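Local coordinates for protein putative P450-like enzyme (Streptomyces himastatinicus ATCC 53653, PDB 5Z9J) that binds heme b and probably acts as a cytochrome P450 monooxygenase, inserting oxygen in reactions of bacterial secondary metabolism, at residues V263-L274 against S357-D366. Residues are numbered along the deposited sequence; the frame is centred on the assembly and turned at random.
Sequences VRADRSLVPALL and SKAAVEILLD
Bends at chi2 (-73°) and chi3 (-68°) fold Arg267 toward Asp366, whose CG, anti to the carbonyl carbon, turns the carboxylate to the arginine. They meet where the J and K helices of the cytochrome P450 fold (257-265 and 270-280) pack on the L helix (350-367), which follows the heme-ligating Cys347. The K and L segments cross steeply, their axes 9.9 Å apart. Arginine suits the J-K turn because its guanidinium can grip a carboxylate end-on: Arg267 NH1 reaches Asp366 OD1 at 2.8 Å, nearly straight at 169°, and its NH2 reaches Asp366 OD2 at 3.1 Å. Both oxygens lie near the guanidinium plane but are approached from above the carboxylate plane. Leu365 CD1 lies over one face of the Arg267 guanidinium, offset toward its rim, and also meets Val263 CG1 at 4.1 Å. A leucine replacing Arg267 would probably leave the Asp366 carboxylate without its charged mate and free to turn. Arg264, extended and tied through NE to Asp260, lays a guanidinium face over Leu365 CD2. Deeper in, beta-branched Val270 spreads two methyls, CG1 against Lys358 CG (4.1 Å) and CG2 toward Glu362 CG. Pro271, with no N-H to donate, fits a helix's first turn and packs its CG against Lys358 CD. Beside the heme, Ser357 bonds its hydroxyl to Ala353 O, while its CB meets Leu274 CD2 at 3.9 Å and Leu274 CD1 sits 3.4 Å from Lys358 N.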
# COMPACT_ATOMS: atom_id res chain seq x y z
N VAL A 263 -16.19 -13.88 14.16
CA VAL A 263 -14.95 -14.37 13.58
C VAL A 263 -14.29 -15.42 14.49
O VAL A 263 -13.78 -16.42 13.98
CB VAL A 263 -13.97 -13.20 13.27
CG1 VAL A 263 -12.57 -13.72 12.93
CG2 VAL A 263 -14.52 -12.38 12.10
N ARG A 264 -14.30 -15.19 15.80
CA ARG A 264 -13.81 -16.17 16.77
C ARG A 264 -14.61 -17.49 16.68
O ARG A 264 -14.05 -18.58 16.79
CB ARG A 264 -13.88 -15.59 18.18
CG ARG A 264 -12.94 -14.38 18.31
CD ARG A 264 -13.10 -13.62 19.64
NE ARG A 264 -12.05 -12.61 19.89
CZ ARG A 264 -10.72 -12.77 19.80
NH1 ARG A 264 -10.19 -13.93 19.49
NH2 ARG A 264 -9.90 -11.74 20.06
N ALA A 265 -15.93 -17.39 16.50
CA ALA A 265 -16.81 -18.56 16.42
C ALA A 265 -16.70 -19.38 15.13
O ALA A 265 -16.89 -20.60 15.14
CB ALA A 265 -18.30 -18.13 16.59
N ASP A 266 -16.41 -18.66 14.04
CA ASP A 266 -16.33 -19.14 12.67
C ASP A 266 -15.04 -18.59 12.02
O ASP A 266 -15.06 -17.51 11.45
CB ASP A 266 -17.61 -18.67 11.92
CG ASP A 266 -17.74 -19.20 10.47
OD1 ASP A 266 -16.90 -20.00 10.01
OD2 ASP A 266 -18.72 -18.79 9.78
N ARG A 267 -13.92 -19.31 12.16
CA ARG A 267 -12.63 -18.87 11.67
C ARG A 267 -12.49 -18.89 10.14
O ARG A 267 -11.50 -18.41 9.58
CB ARG A 267 -11.54 -19.70 12.37
CG ARG A 267 -11.55 -19.38 13.88
CD ARG A 267 -10.96 -17.98 14.05
NE ARG A 267 -9.54 -18.12 13.69
CZ ARG A 267 -8.57 -18.40 14.56
NH1 ARG A 267 -8.79 -18.39 15.87
NH2 ARG A 267 -7.33 -18.58 14.12
N SER A 268 -13.48 -19.42 9.45
CA SER A 268 -13.46 -19.38 8.00
C SER A 268 -13.78 -17.95 7.51
O SER A 268 -13.68 -17.65 6.32
CB SER A 268 -14.45 -20.39 7.42
OG SER A 268 -15.78 -19.92 7.60
N LEU A 269 -14.16 -17.07 8.44
CA LEU A 269 -14.47 -15.67 8.07
C LEU A 269 -13.28 -14.75 7.92
O LEU A 269 -13.42 -13.61 7.43
CB LEU A 269 -15.35 -15.05 9.11
CG LEU A 269 -16.76 -15.62 9.17
CD1 LEU A 269 -17.45 -14.95 10.32
CD2 LEU A 269 -17.50 -15.42 7.86
N VAL A 270 -12.10 -15.20 8.35
CA VAL A 270 -10.94 -14.32 8.37
C VAL A 270 -10.60 -13.70 6.98
O VAL A 270 -10.45 -12.50 6.90
CB VAL A 270 -9.70 -15.04 8.93
CG1 VAL A 270 -8.53 -14.12 8.85
CG2 VAL A 270 -9.94 -15.43 10.40
N PRO A 271 -10.54 -14.49 5.89
CA PRO A 271 -10.27 -13.82 4.60
C PRO A 271 -11.29 -12.75 4.23
O PRO A 271 -10.91 -11.67 3.77
CB PRO A 271 -10.33 -14.96 3.58
CG PRO A 271 -9.98 -16.18 4.35
CD PRO A 271 -10.51 -15.96 5.75
N ALA A 272 -12.57 -13.04 4.44
CA ALA A 272 -13.59 -12.05 4.13
C ALA A 272 -13.49 -10.85 5.09
O ALA A 272 -13.88 -9.71 4.75
CB ALA A 272 -14.98 -12.68 4.19
N LEU A 273 -13.02 -11.11 6.32
CA LEU A 273 -12.77 -10.04 7.29
C LEU A 273 -11.68 -9.08 6.80
O LEU A 273 -11.79 -7.85 6.89
CB LEU A 273 -12.38 -10.67 8.64
CG LEU A 273 -11.70 -9.80 9.71
CD1 LEU A 273 -12.56 -8.63 10.21
CD2 LEU A 273 -11.27 -10.67 10.87
N LEU A 274 -10.60 -9.65 6.30
CA LEU A 274 -9.53 -8.83 5.74
C LEU A 274 -9.98 -7.98 4.54
O LEU A 274 -9.63 -6.80 4.41
CB LEU A 274 -8.39 -9.73 5.31
CG LEU A 274 -7.76 -10.40 6.53
CD1 LEU A 274 -6.74 -11.48 6.14
CD2 LEU A 274 -7.07 -9.26 7.20
N SER A 357 -1.44 -11.22 6.25
CA SER A 357 -2.44 -10.64 7.11
C SER A 357 -3.29 -11.74 7.75
O SER A 357 -3.53 -11.72 8.94
CB SER A 357 -3.34 -9.70 6.31
OG SER A 357 -2.55 -8.61 5.92
N LYS A 358 -3.73 -12.71 6.95
CA LYS A 358 -4.50 -13.85 7.46
C LYS A 358 -3.72 -14.61 8.54
O LYS A 358 -4.26 -14.93 9.61
CB LYS A 358 -4.86 -14.79 6.32
CG LYS A 358 -5.59 -16.06 6.79
CD LYS A 358 -5.95 -16.98 5.59
CE LYS A 358 -6.44 -18.33 6.06
NZ LYS A 358 -6.68 -19.22 4.89
N ALA A 359 -2.44 -14.91 8.26
CA ALA A 359 -1.63 -15.62 9.22
C ALA A 359 -1.50 -14.80 10.50
O ALA A 359 -1.57 -15.33 11.60
CB ALA A 359 -0.19 -15.91 8.62
N ALA A 360 -1.34 -13.50 10.33
CA ALA A 360 -1.11 -12.60 11.46
C ALA A 360 -2.34 -12.50 12.33
O ALA A 360 -2.25 -12.60 13.54
CB ALA A 360 -0.71 -11.25 10.96
N VAL A 361 -3.48 -12.26 11.71
CA VAL A 361 -4.69 -12.15 12.50
C VAL A 361 -5.03 -13.44 13.24
O VAL A 361 -5.37 -13.41 14.42
CB VAL A 361 -5.87 -11.78 11.62
CG1 VAL A 361 -7.19 -11.90 12.41
CG2 VAL A 361 -5.67 -10.35 11.09
N GLU A 362 -4.92 -14.56 12.53
CA GLU A 362 -5.20 -15.86 13.09
C GLU A 362 -4.31 -16.11 14.29
O GLU A 362 -4.78 -16.57 15.32
CB GLU A 362 -4.99 -16.96 12.05
CG GLU A 362 -6.13 -17.04 11.06
CD GLU A 362 -5.88 -18.08 10.00
OE1 GLU A 362 -4.70 -18.53 9.81
OE2 GLU A 362 -6.86 -18.46 9.33
N ILE A 363 -3.01 -15.85 14.13
CA ILE A 363 -2.14 -16.14 15.22
C ILE A 363 -2.33 -15.14 16.39
O ILE A 363 -2.26 -15.56 17.55
CB ILE A 363 -0.66 -16.19 14.75
CG1 ILE A 363 -0.47 -17.48 13.97
CG2 ILE A 363 0.28 -16.19 15.95
CD1 ILE A 363 0.92 -17.63 13.33
N LEU A 364 -2.64 -13.88 16.12
CA LEU A 364 -2.98 -12.95 17.20
C LEU A 364 -4.21 -13.44 17.94
O LEU A 364 -4.28 -13.35 19.17
CB LEU A 364 -3.21 -11.50 16.67
CG LEU A 364 -1.87 -10.73 16.40
CD1 LEU A 364 -2.11 -9.33 15.80
CD2 LEU A 364 -1.11 -10.59 17.71
N LEU A 365 -5.20 -13.95 17.22
CA LEU A 365 -6.43 -14.44 17.88
C LEU A 365 -6.24 -15.65 18.82
O LEU A 365 -6.96 -15.79 19.83
CB LEU A 365 -7.46 -14.82 16.84
CG LEU A 365 -8.10 -13.67 16.05
CD1 LEU A 365 -9.09 -14.24 15.08
CD2 LEU A 365 -8.78 -12.69 17.00
N ASP A 366 -5.29 -16.51 18.46
CA ASP A 366 -5.03 -17.76 19.15
C ASP A 366 -4.05 -17.59 20.32
O ASP A 366 -4.26 -18.19 21.36
CB ASP A 366 -4.54 -18.82 18.16
CG ASP A 366 -5.67 -19.37 17.31
OD1 ASP A 366 -6.88 -19.28 17.72
OD2 ASP A 366 -5.35 -19.87 16.20
O HOH W 1 -6.76 -11.43 19.34